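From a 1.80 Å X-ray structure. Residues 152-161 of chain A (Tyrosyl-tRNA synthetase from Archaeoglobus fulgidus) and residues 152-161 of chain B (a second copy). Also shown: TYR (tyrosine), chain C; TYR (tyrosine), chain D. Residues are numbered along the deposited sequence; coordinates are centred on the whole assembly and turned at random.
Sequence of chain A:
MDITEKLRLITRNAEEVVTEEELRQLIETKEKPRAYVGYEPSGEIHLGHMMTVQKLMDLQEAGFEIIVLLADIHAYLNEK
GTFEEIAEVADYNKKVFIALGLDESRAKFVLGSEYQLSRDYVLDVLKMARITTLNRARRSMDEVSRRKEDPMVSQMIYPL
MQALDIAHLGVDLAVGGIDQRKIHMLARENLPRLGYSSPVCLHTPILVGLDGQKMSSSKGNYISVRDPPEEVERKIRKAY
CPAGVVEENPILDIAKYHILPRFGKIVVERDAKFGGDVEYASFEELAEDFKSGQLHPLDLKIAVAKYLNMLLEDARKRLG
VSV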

ATOM      1  N   MET A 152       5.751   4.372   7.239  1.00 25.97           N
ATOM      2  CA  MET A 152       4.326   4.530   6.956  1.00 27.87           C
ATOM      3  C   MET A 152       3.973   3.477   5.907  1.00 22.26           C
ATOM      4  O   MET A 152       4.862   2.974   5.211  1.00 21.66           O
ATOM      5  CB  MET A 152       4.051   5.927   6.381  1.00 23.84           C
ATOM      6  CG  MET A 152       4.655   7.064   7.182  1.00 31.67           C
ATOM      7  SD  MET A 152       4.118   6.965   8.906  1.00 38.30           S
ATOM      8  CE  MET A 152       2.511   7.317   8.756  1.00 24.71           C
ATOM      9  N   VAL A 153       2.693   3.130   5.785  1.00 22.10           N
ATOM     10  CA  VAL A 153       2.312   2.150   4.774  1.00 22.95           C
ATOM     11  C   VAL A 153       2.699   2.679   3.390  1.00 25.04           C
ATOM     12  O   VAL A 153       3.048   1.905   2.490  1.00 25.54           O
ATOM     13  CB  VAL A 153       0.784   1.837   4.798  1.00 18.49           C
ATOM     14  CG1 VAL A 153       0.434   0.840   3.673  1.00 20.98           C
ATOM     15  CG2 VAL A 153       0.385   1.254   6.159  1.00 23.41           C
ATOM     16  N   SER A 154       2.657   3.998   3.224  1.00 21.77           N
ATOM     17  CA  SER A 154       2.994   4.589   1.933  1.00 23.42           C
ATOM     18  C   SER A 154       4.401   4.198   1.479  1.00 28.47           C
ATOM     19  O   SER A 154       4.656   4.074   0.295  1.00 23.72           O
ATOM     20  CB  SER A 154       2.878   6.115   1.989  1.00 23.77           C
ATOM     21  OG  SER A 154       3.754   6.662   2.965  1.00 24.12           O
ATOM     22  N   GLN A 155       5.311   3.976   2.420  1.00 23.75           N
ATOM     23  CA  GLN A 155       6.671   3.626   2.041  1.00 22.90           C
ATOM     24  C   GLN A 155       6.804   2.155   1.640  1.00 22.64           C
ATOM     25  O   GLN A 155       7.807   1.750   1.053  1.00 25.53           O
ATOM     26  CB  GLN A 155       7.626   4.039   3.176  1.00 26.10           C
ATOM     27  CG  GLN A 155       7.722   5.572   3.278  1.00 31.05           C
ATOM     28  CD  GLN A 155       8.063   6.100   4.667  1.00 30.75           C
ATOM     29  OE1 GLN A 155       7.635   5.551   5.679  1.00 31.03           O
ATOM     30  NE2 GLN A 155       8.813   7.195   4.712  1.00 32.04           N
ATOM     31  N   MET A 156       5.766   1.366   1.906  1.00 23.63           N
ATOM     32  CA  MET A 156       5.778  -0.047   1.534  1.00 27.91           C
ATOM     33  C   MET A 156       5.143  -0.228   0.155  1.00 29.72           C
ATOM     34  O   MET A 156       5.351  -1.244  -0.508  1.00 26.29           O
ATOM     35  CB  MET A 156       5.031  -0.882   2.580  1.00 27.27           C
ATOM     36  CG  MET A 156       5.599  -0.749   3.986  1.00 27.78           C
ATOM     37  SD  MET A 156       7.307  -1.369   4.118  1.00 32.00           S
ATOM     38  CE  MET A 156       8.253   0.174   3.988  1.00 32.20           C
ATOM     39  N   ILE A 157       4.351   0.759  -0.265  1.00 27.39           N
ATOM     40  CA  ILE A 157       3.713   0.737  -1.583  1.00 28.78           C
ATOM     41  C   ILE A 157       4.735   1.267  -2.603  1.00 29.55           C
ATOM     42  O   ILE A 157       4.797   0.803  -3.740  1.00 27.14           O
ATOM     43  CB  ILE A 157       2.474   1.662  -1.613  1.00 25.46           C
ATOM     44  CG1 ILE A 157       1.383   1.104  -0.698  1.00 31.65           C
ATOM     45  CG2 ILE A 157       1.961   1.812  -3.043  1.00 32.54           C
ATOM     46  CD1 ILE A 157       0.238   2.078  -0.475  1.00 25.07           C
ATOM     47  N   TYR A 158       5.527   2.243  -2.158  1.00 27.48           N
ATOM     48  CA  TYR A 158       6.577   2.910  -2.940  1.00 24.42           C
ATOM     49  C   TYR A 158       7.432   1.995  -3.852  1.00 24.41           C
ATOM     50  O   TYR A 158       7.529   2.236  -5.058  1.00 23.78           O
ATOM     51  CB  TYR A 158       7.459   3.700  -1.950  1.00 24.80           C
ATOM     52  CG  TYR A 158       8.573   4.553  -2.513  1.00 25.27           C
ATOM     53  CD1 TYR A 158       8.592   5.941  -2.304  1.00 20.50           C
ATOM     54  CD2 TYR A 158       9.650   3.975  -3.181  1.00 24.13           C
ATOM     55  CE1 TYR A 158       9.666   6.720  -2.743  1.00 25.31           C
ATOM     56  CE2 TYR A 158      10.719   4.738  -3.621  1.00 24.16           C
ATOM     57  CZ  TYR A 158      10.725   6.102  -3.404  1.00 20.70           C
ATOM     58  OH  TYR A 158      11.782   6.843  -3.877  1.00 23.86           O
ATOM     59  N   PRO A 159       8.049   0.928  -3.301  1.00 23.17           N
ATOM     60  CA  PRO A 159       8.869   0.054  -4.154  1.00 23.53           C
ATOM     61  C   PRO A 159       8.098  -0.658  -5.254  1.00 22.73           C
ATOM     62  O   PRO A 159       8.609  -0.850  -6.350  1.00 23.27           O
ATOM     63  CB  PRO A 159       9.496  -0.927  -3.156  1.00 22.25           C
ATOM     64  CG  PRO A 159       8.430  -1.027  -2.087  1.00 22.12           C
ATOM     65  CD  PRO A 159       8.002   0.419  -1.918  1.00 22.85           C
ATOM     66  N   LEU A 160       6.867  -1.049  -4.958  1.00 24.16           N
ATOM     67  CA  LEU A 160       6.044  -1.724  -5.949  1.00 26.07           C
ATOM     68  C   LEU A 160       5.799  -0.797  -7.139  1.00 24.36           C
ATOM     69  O   LEU A 160       5.868  -1.216  -8.296  1.00 23.56           O
ATOM     70  CB  LEU A 160       4.704  -2.128  -5.335  1.00 23.39           C
ATOM     71  CG  LEU A 160       4.769  -2.866  -3.996  1.00 33.19           C
ATOM     72  CD1 LEU A 160       3.354  -3.259  -3.583  1.00 30.27           C
ATOM     73  CD2 LEU A 160       5.661  -4.096  -4.113  1.00 32.88           C
ATOM     74  N   MET A 161       5.518   0.465  -6.843  1.00 25.11           N
ATOM     75  CA  MET A 161       5.254   1.445  -7.878  1.00 24.84           C
ATOM     76  C   MET A 161       6.497   1.751  -8.687  1.00 24.68           C
ATOM     77  O   MET A 161       6.404   1.976  -9.884  1.00 24.49           O
ATOM     78  CB  MET A 161       4.688   2.725  -7.264  1.00 21.46           C
ATOM     79  CG  MET A 161       3.228   2.590  -6.856  1.00 22.63           C
ATOM     80  SD  MET A 161       2.600   4.126  -6.162  1.00 29.02           S
ATOM     81  CE  MET A 161       2.891   5.288  -7.516  1.00 32.51           C
TER
ATOM     82  N   MET B 152       1.463 -10.186   3.121  1.00 26.73           N
ATOM     83  CA  MET B 152       1.820  -9.593   1.836  1.00 21.13           C
ATOM     84  C   MET B 152       1.562  -8.092   1.966  1.00 23.36           C
ATOM     85  O   MET B 152       0.852  -7.653   2.875  1.00 24.27           O
ATOM     86  CB  MET B 152       0.939 -10.161   0.725  1.00 21.53           C
ATOM     87  CG  MET B 152       0.909 -11.681   0.704  1.00 30.08           C
ATOM     88  SD  MET B 152       2.605 -12.305   0.621  1.00 34.46           S
ATOM     89  CE  MET B 152       2.902 -12.050  -1.039  1.00 27.52           C
ATOM     90  N   VAL B 153       2.143  -7.301   1.070  1.00 20.71           N
ATOM     91  CA  VAL B 153       1.927  -5.858   1.127  1.00 27.62           C
ATOM     92  C   VAL B 153       0.432  -5.604   0.932  1.00 23.77           C
ATOM     93  O   VAL B 153      -0.127  -4.658   1.502  1.00 21.28           O
ATOM     94  CB  VAL B 153       2.726  -5.113   0.025  1.00 25.03           C
ATOM     95  CG1 VAL B 153       2.395  -3.617   0.046  1.00 23.34           C
ATOM     96  CG2 VAL B 153       4.241  -5.314   0.248  1.00 29.24           C
ATOM     97  N   SER B 154      -0.212  -6.463   0.149  1.00 23.57           N
ATOM     98  CA  SER B 154      -1.649  -6.320  -0.123  1.00 23.89           C
ATOM     99  C   SER B 154      -2.470  -6.302   1.163  1.00 25.13           C
ATOM    100  O   SER B 154      -3.481  -5.618   1.240  1.00 21.03           O
ATOM    101  CB  SER B 154      -2.146  -7.449  -1.036  1.00 23.45           C
ATOM    102  OG  SER B 154      -1.955  -8.713  -0.422  1.00 25.63           O
ATOM    103  N   GLN B 155      -2.033  -7.041   2.186  1.00 22.33           N
ATOM    104  CA  GLN B 155      -2.760  -7.067   3.449  1.00 19.30           C
ATOM    105  C   GLN B 155      -2.582  -5.816   4.320  1.00 18.01           C
ATOM    106  O   GLN B 155      -3.346  -5.591   5.260  1.00 21.76           O
ATOM    107  CB  GLN B 155      -2.399  -8.357   4.217  1.00 20.23           C
ATOM    108  CG  GLN B 155      -3.168  -9.543   3.637  1.00 23.52           C
ATOM    109  CD  GLN B 155      -2.465 -10.887   3.738  1.00 35.07           C
ATOM    110  OE1 GLN B 155      -3.117 -11.934   3.684  1.00 39.23           O
ATOM    111  NE2 GLN B 155      -1.145 -10.872   3.858  1.00 24.22           N
ATOM    112  N   MET B 156      -1.577  -5.003   4.006  1.00 21.86           N
ATOM    113  CA  MET B 156      -1.342  -3.766   4.733  1.00 24.39           C
ATOM    114  C   MET B 156      -2.143  -2.642   4.048  1.00 24.80           C
ATOM    115  O   MET B 156      -2.444  -1.617   4.661  1.00 24.09           O
ATOM    116  CB  MET B 156       0.151  -3.429   4.729  1.00 22.22           C
ATOM    117  CG  MET B 156       1.014  -4.521   5.336  1.00 27.32           C
ATOM    118  SD  MET B 156       0.633  -4.792   7.076  1.00 28.40           S
ATOM    119  CE  MET B 156      -0.496  -6.168   7.020  1.00 26.43           C
ATOM    120  N   ILE B 157      -2.465  -2.834   2.773  1.00 24.21           N
ATOM    121  CA  ILE B 157      -3.259  -1.854   2.025  1.00 24.42           C
ATOM    122  C   ILE B 157      -4.730  -2.042   2.398  1.00 27.06           C
ATOM    123  O   ILE B 157      -5.501  -1.082   2.492  1.00 24.59           O
ATOM    124  CB  ILE B 157      -3.124  -2.052   0.487  1.00 21.13           C
ATOM    125  CG1 ILE B 157      -1.731  -1.624   0.021  1.00 25.60           C
ATOM    126  CG2 ILE B 157      -4.193  -1.224  -0.243  1.00 23.23           C
ATOM    127  CD1 ILE B 157      -1.466  -1.920  -1.451  1.00 28.46           C
ATOM    128  N   TYR B 158      -5.100  -3.300   2.606  1.00 22.73           N
ATOM    129  CA  TYR B 158      -6.458  -3.710   2.972  1.00 21.97           C
ATOM    130  C   TYR B 158      -7.202  -2.819   3.998  1.00 21.73           C
ATOM    131  O   TYR B 158      -8.287  -2.303   3.707  1.00 20.11           O
ATOM    132  CB  TYR B 158      -6.386  -5.168   3.471  1.00 20.94           C
ATOM    133  CG  TYR B 158      -7.689  -5.858   3.800  1.00 19.34           C
ATOM    134  CD1 TYR B 158      -8.136  -6.938   3.030  1.00 18.45           C
ATOM    135  CD2 TYR B 158      -8.421  -5.509   4.930  1.00 18.52           C
ATOM    136  CE1 TYR B 158      -9.268  -7.648   3.384  1.00 17.26           C
ATOM    137  CE2 TYR B 158      -9.555  -6.211   5.293  1.00 16.60           C
ATOM    138  CZ  TYR B 158      -9.967  -7.278   4.519  1.00 18.27           C
ATOM    139  OH  TYR B 158     -11.075  -7.977   4.891  1.00 20.67           O
ATOM    140  N   PRO B 159      -6.637  -2.617   5.209  1.00 20.82           N
ATOM    141  CA  PRO B 159      -7.347  -1.781   6.193  1.00 19.81           C
ATOM    142  C   PRO B 159      -7.543  -0.332   5.770  1.00 16.78           C
ATOM    143  O   PRO B 159      -8.551   0.291   6.141  1.00 19.19           O
ATOM    144  CB  PRO B 159      -6.487  -1.915   7.451  1.00 20.70           C
ATOM    145  CG  PRO B 159      -5.101  -2.060   6.882  1.00 20.23           C
ATOM    146  CD  PRO B 159      -5.303  -3.009   5.709  1.00 22.10           C
ATOM    147  N   LEU B 160      -6.595   0.211   5.009  1.00 20.36           N
ATOM    148  CA  LEU B 160      -6.721   1.596   4.543  1.00 20.85           C
ATOM    149  C   LEU B 160      -7.958   1.700   3.648  1.00 21.53           C
ATOM    150  O   LEU B 160      -8.747   2.652   3.757  1.00 20.35           O
ATOM    151  CB  LEU B 160      -5.486   2.013   3.736  1.00 20.05           C
ATOM    152  CG  LEU B 160      -4.252   2.585   4.446  1.00 39.35           C
ATOM    153  CD1 LEU B 160      -4.041   1.951   5.797  1.00 31.48           C
ATOM    154  CD2 LEU B 160      -3.041   2.403   3.542  1.00 29.85           C
ATOM    155  N   MET B 161      -8.126   0.715   2.771  1.00 19.27           N
ATOM    156  CA  MET B 161      -9.267   0.710   1.858  1.00 19.18           C
ATOM    157  C   MET B 161     -10.586   0.496   2.584  1.00 21.26           C
ATOM    158  O   MET B 161     -11.586   1.104   2.221  1.00 17.76           O
ATOM    159  CB  MET B 161      -9.076  -0.346   0.766  1.00 17.46           C
ATOM    160  CG  MET B 161      -8.047   0.058  -0.282  1.00 24.85           C
ATOM    161  SD  MET B 161      -7.788  -1.251  -1.486  1.00 25.97           S
ATOM    162  CE  MET B 161      -9.441  -1.499  -2.070  1.00 22.47           C
TER
HETATM  163  N   TYR C 401      13.673   5.549  -5.550  1.00 23.64           N
HETATM  164  CA  TYR C 401      14.390   6.627  -6.275  1.00 24.29           C
HETATM  165  C   TYR C 401      15.295   7.416  -5.332  1.00 28.77           C
HETATM  166  O   TYR C 401      15.955   8.352  -5.810  1.00 29.21           O
HETATM  167  CB  TYR C 401      13.370   7.551  -6.948  1.00 27.15           C
HETATM  168  CG  TYR C 401      12.547   6.815  -7.977  1.00 24.91           C
HETATM  169  CD1 TYR C 401      11.154   6.782  -7.906  1.00 25.85           C
HETATM  170  CD2 TYR C 401      13.176   6.141  -9.032  1.00 22.90           C
HETATM  171  CE1 TYR C 401      10.400   6.093  -8.872  1.00 23.28           C
HETATM  172  CE2 TYR C 401      12.446   5.458  -9.987  1.00 26.77           C
HETATM  173  CZ  TYR C 401      11.059   5.437  -9.907  1.00 28.99           C
HETATM  174  OH  TYR C 401      10.349   4.773 -10.876  1.00 25.54           O
HETATM  175  OXT TYR C 401      15.344   7.075  -4.132  1.00 29.79           O
HETATM  176  N   TYR D 501     -12.777  -6.748   6.804  1.00 18.97           N
HETATM  177  CA  TYR D 501     -14.121  -7.367   6.639  1.00 18.83           C
HETATM  178  C   TYR D 501     -14.097  -8.821   7.120  1.00 25.96           C
HETATM  179  O   TYR D 501     -15.169  -9.460   7.141  1.00 24.83           O
HETATM  180  CB  TYR D 501     -14.548  -7.283   5.174  1.00 23.29           C
HETATM  181  CG  TYR D 501     -14.740  -5.848   4.737  1.00 22.18           C
HETATM  182  CD1 TYR D 501     -14.082  -5.330   3.618  1.00 23.02           C
HETATM  183  CD2 TYR D 501     -15.566  -5.005   5.467  1.00 18.62           C
HETATM  184  CE1 TYR D 501     -14.256  -3.990   3.242  1.00 20.55           C
HETATM  185  CE2 TYR D 501     -15.751  -3.681   5.108  1.00 16.44           C
HETATM  186  CZ  TYR D 501     -15.095  -3.176   3.999  1.00 18.92           C
HETATM  187  OH  TYR D 501     -15.272  -1.844   3.684  1.00 19.21           O
HETATM  188  OXT TYR D 501     -12.998  -9.279   7.491  1.00 25.47           O

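The two copies meet through the same helical stretch, which continues later in each chain; the side-chain contacts are apolar, and no hydrogen bond crosses between the stretches. The helix axes approach to 10.2 Å with their N-to-C directions 127° apart, so Val A153 lies over Met B156 and Met A156 over Val B153, each pair with CA atoms 7.0 Å apart.

At the centre Ile A157 meets its own counterpart, CG1 of Ile A157 lying 4.2 Å from CG1 of Ile B157. Neither CA-to-CB bond points at the other stretch; both run sideways. The m,t rotamer, common for isoleucine in helices, nevertheless brings the end of each side chain nearer the partner. A beta-branched side chain suits such a site, because its bulk lies close to the backbone while the CG1 arm reaches across.

Valine suits the flanking position for a different reason. Its CA-to-CB bond points toward the partner, so a short side chain is enough. With chi1 at t in both copies, CG1 of Val A153 comes within 3.8 Å of CD2 of Leu B160 and 4.4 Å of CB of Met B156. On the other flank, CG1 of Val B153 lies 3.8 Å from CD1 of Leu A160.

The two leucines show where the symmetry is imperfect. Leu A160 adopts the regular m,t rotamer, whereas Leu B160 keeps chi1 in m, at -87°, but its chi2 of 34° falls between wells. Both point toward the partner and each brings a methyl against the opposing valine, so the packing is kept despite the different torsions.

Met A156 and Met B156 also start toward the other stretch, but chi1 and chi2 near -60° lead their ends away, so the contact uses the base of the side chain and the backbone. The carbonyl O of Met A156 is 3.8 Å from CG1 of Val B153, and the O of Met B156 is 3.9 Å from CG1 of Val A153. Neither oxygen has a partner in the model. Pro A159 and Pro B159, which lack an amide hydrogen, cannot donate to the previous turn, and the helices are kinked there.

Several polar side chains are engaged away from the contact. Ser A154 and Ser B154 point away and are hydrogen-bonded elsewhere in the structure. Gln A155 OE1 accepts from the backbone N of Met A152 at 2.7 Å, tying down the start of this segment. OH of Tyr A158 accepts a 2.8 Å hydrogen bond from N of the tyrosine in chain C, and OH of Tyr B158 one of 2.8 Å from N of the tyrosine in chain D, the substrate amino acid of this synthetase; both side chains have chi1 at t.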